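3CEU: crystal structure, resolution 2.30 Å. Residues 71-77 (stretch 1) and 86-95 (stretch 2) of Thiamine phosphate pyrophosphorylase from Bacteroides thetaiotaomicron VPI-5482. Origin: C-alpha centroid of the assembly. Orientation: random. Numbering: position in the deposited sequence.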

# COMPACT_ATOMS: atom_id res chain seq x y z
N LEU A 71 1.38 -5.75 14.35
CA LEU A 71 1.32 -5.08 13.06
C LEU A 71 1.44 -3.57 13.27
O LEU A 71 1.35 -3.07 14.39
CB LEU A 71 -0.01 -5.40 12.36
CG LEU A 71 -0.37 -6.88 12.19
CD1 LEU A 71 -1.70 -6.98 11.47
CD2 LEU A 71 0.71 -7.61 11.41
N MSE A 72 1.65 -2.86 12.17
CA MSE A 72 1.79 -1.42 12.20
C MSE A 72 0.48 -0.72 12.59
O MSE A 72 0.47 0.15 13.46
CB MSE A 72 2.25 -0.92 10.83
CG MSE A 72 2.59 0.56 10.77
SE MSE A 72 3.45 1.07 9.10
CE MSE A 72 2.03 2.17 8.34
N GLY A 73 -0.61 -1.12 11.93
CA GLY A 73 -1.91 -0.53 12.20
C GLY A 73 -3.00 -1.12 11.31
O GLY A 73 -2.85 -2.21 10.76
N ILE A 74 -4.10 -0.39 11.15
CA ILE A 74 -5.22 -0.86 10.35
C ILE A 74 -5.66 0.14 9.29
O ILE A 74 -5.40 1.35 9.39
CB ILE A 74 -6.42 -1.15 11.25
CG1 ILE A 74 -6.90 0.15 11.90
CG2 ILE A 74 -6.03 -2.16 12.32
CD1 ILE A 74 -8.21 0.03 12.63
N HIS A 75 -6.34 -0.37 8.27
CA HIS A 75 -6.85 0.47 7.18
C HIS A 75 -8.35 0.26 7.12
O HIS A 75 -8.81 -0.80 6.70
CB HIS A 75 -6.24 0.05 5.84
CG HIS A 75 -6.44 1.05 4.75
ND1 HIS A 75 -5.77 2.25 4.72
CD2 HIS A 75 -7.24 1.03 3.66
CE1 HIS A 75 -6.14 2.92 3.65
NE2 HIS A 75 -7.03 2.21 2.98
N LEU A 76 -9.11 1.25 7.53
CA LEU A 76 -10.56 1.13 7.51
C LEU A 76 -11.07 1.00 6.08
O LEU A 76 -10.54 1.62 5.17
CB LEU A 76 -11.19 2.34 8.19
CG LEU A 76 -10.59 2.64 9.56
CD1 LEU A 76 -11.23 3.89 10.14
CD2 LEU A 76 -10.78 1.45 10.48
N ASN A 77 -12.10 0.18 5.89
CA ASN A 77 -12.65 -0.01 4.56
C ASN A 77 -14.10 -0.46 4.62
O ASN A 77 -14.63 -0.72 5.69
CB ASN A 77 -11.79 -1.00 3.78
CG ASN A 77 -11.81 -2.39 4.37
OD1 ASN A 77 -12.78 -3.14 4.20
ND2 ASN A 77 -10.75 -2.74 5.09
N ASP A 86 -11.41 0.32 21.76
CA ASP A 86 -10.42 1.29 22.18
C ASP A 86 -9.08 1.14 21.49
O ASP A 86 -8.03 1.11 22.14
CB ASP A 86 -10.26 1.24 23.69
CG ASP A 86 -11.33 2.03 24.41
OD1 ASP A 86 -11.30 3.28 24.30
OD2 ASP A 86 -12.21 1.41 25.06
N TYR A 87 -9.13 1.05 20.17
CA TYR A 87 -7.94 0.91 19.35
C TYR A 87 -6.96 2.04 19.57
O TYR A 87 -7.34 3.19 19.75
CB TYR A 87 -8.32 0.89 17.87
CG TYR A 87 -7.13 0.79 16.94
CD1 TYR A 87 -6.41 -0.41 16.83
CD2 TYR A 87 -6.72 1.88 16.18
CE1 TYR A 87 -5.31 -0.50 15.98
CE2 TYR A 87 -5.62 1.79 15.32
CZ TYR A 87 -4.92 0.60 15.23
OH TYR A 87 -3.84 0.51 14.40
N ALA A 88 -5.68 1.71 19.52
CA ALA A 88 -4.62 2.69 19.70
C ALA A 88 -3.49 2.29 18.76
O ALA A 88 -2.80 1.31 19.00
CB ALA A 88 -4.14 2.69 21.14
N GLY A 89 -3.32 3.05 17.69
CA GLY A 89 -2.27 2.73 16.75
C GLY A 89 -2.48 3.41 15.41
O GLY A 89 -3.33 4.28 15.26
N HIS A 90 -1.68 3.01 14.43
CA HIS A 90 -1.74 3.57 13.09
C HIS A 90 -3.06 3.23 12.40
O HIS A 90 -3.42 2.06 12.26
CB HIS A 90 -0.56 3.06 12.27
CG HIS A 90 -0.41 3.72 10.93
ND1 HIS A 90 -1.24 3.44 9.87
CD2 HIS A 90 0.46 4.66 10.50
CE1 HIS A 90 -0.89 4.18 8.84
NE2 HIS A 90 0.14 4.93 9.19
N VAL A 91 -3.79 4.25 11.99
CA VAL A 91 -5.04 4.03 11.31
C VAL A 91 -4.95 4.77 9.99
O VAL A 91 -4.30 5.81 9.91
CB VAL A 91 -6.23 4.57 12.12
CG1 VAL A 91 -6.08 6.06 12.32
CG2 VAL A 91 -7.54 4.24 11.43
N SER A 92 -5.59 4.23 8.95
CA SER A 92 -5.58 4.84 7.63
C SER A 92 -6.83 4.44 6.88
O SER A 92 -7.49 3.47 7.24
CB SER A 92 -4.36 4.37 6.84
OG SER A 92 -4.46 2.98 6.57
N CYS A 93 -7.15 5.18 5.81
CA CYS A 93 -8.33 4.91 4.99
C CYS A 93 -8.15 5.45 3.57
O CYS A 93 -7.19 6.14 3.27
CB CYS A 93 -9.57 5.56 5.59
SG CYS A 93 -9.62 7.34 5.34
N SER A 94 -9.12 5.14 2.71
CA SER A 94 -9.08 5.59 1.33
C SER A 94 -10.05 6.74 1.07
O SER A 94 -11.14 6.80 1.64
CB SER A 94 -9.42 4.42 0.40
OG SER A 94 -8.48 3.38 0.51
N CYS A 95 -9.64 7.65 0.20
CA CYS A 95 -10.49 8.77 -0.17
C CYS A 95 -10.57 8.72 -1.70
O CYS A 95 -9.66 8.20 -2.35
CB CYS A 95 -9.89 10.09 0.32
SG CYS A 95 -9.74 10.22 2.14
O HOH W 1 -11.32 3.60 3.19

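Residues 73-75 and 90-95 lie side by side as parallel strands, their directions 13° apart, and the two stretches together bury 550 Å². Backbone hydrogen bonds set the register: Ile74 N donates to His90 O (2.8 Å), Ser92 N to Ile74 O (2.9 Å) and Leu76 N to Ser92 O (2.8 Å). Beyond the last of these, a water continues the ladder, donating to Leu76 O (2.9 Å) and accepting from Ser94 N (2.7 Å).

The side chain of His75 makes two hydrogen bonds to stretch 2. With chi1 in t and chi2 at 72°, its ring reaches across to the neighbouring strand, and the two ring nitrogens meet two serines near the ring plane: His75 ND1 forms a very short hydrogen bond with Ser92 OG (2.4 Å), and His75 NE2 a hydrogen bond with Ser94 OG (3.1 Å). Cys93 CA lies over one ring face. Ser92 adopts p and Ser94 m, rotamers that bring each hydroxyl to its nitrogen; small hydroxyl side chains suit the two positions, Ser92 buried and Ser94 partly exposed.

On the opposite face of the sheet, Ile74 (p, t) and Val91 (p) pack together, Ile74 CG1 lying 4.2 Å from Val91 CG2. Leu76, whose CB points sideways, brings CG to 3.9 Å from Val91 CG2. Ile74 also extends CD1 over the Tyr87 ring, 4.1 Å from its centroid. Tyr87, with chi1 in t, points toward stretch 1, and Tyr87 OH donates to His90 O (2.7 Å), bracing the loop against the strand start. Tyr87 OH lies 3.1 Å from Gly73 CA, where only glycine fits: an ideal Gly73 CB would fall 1.9 Å from His90 O.

Near this glycine, Met72, a selenomethionine, is t at chi1 and chi2, with chi3 at 112°, between the wells, placing Met72 CE over the His90 ring, 3.5 Å from the centroid and 12° off the normal. His90, with chi1 in t and chi2 at -75°, presents a ring face to Met72 CE.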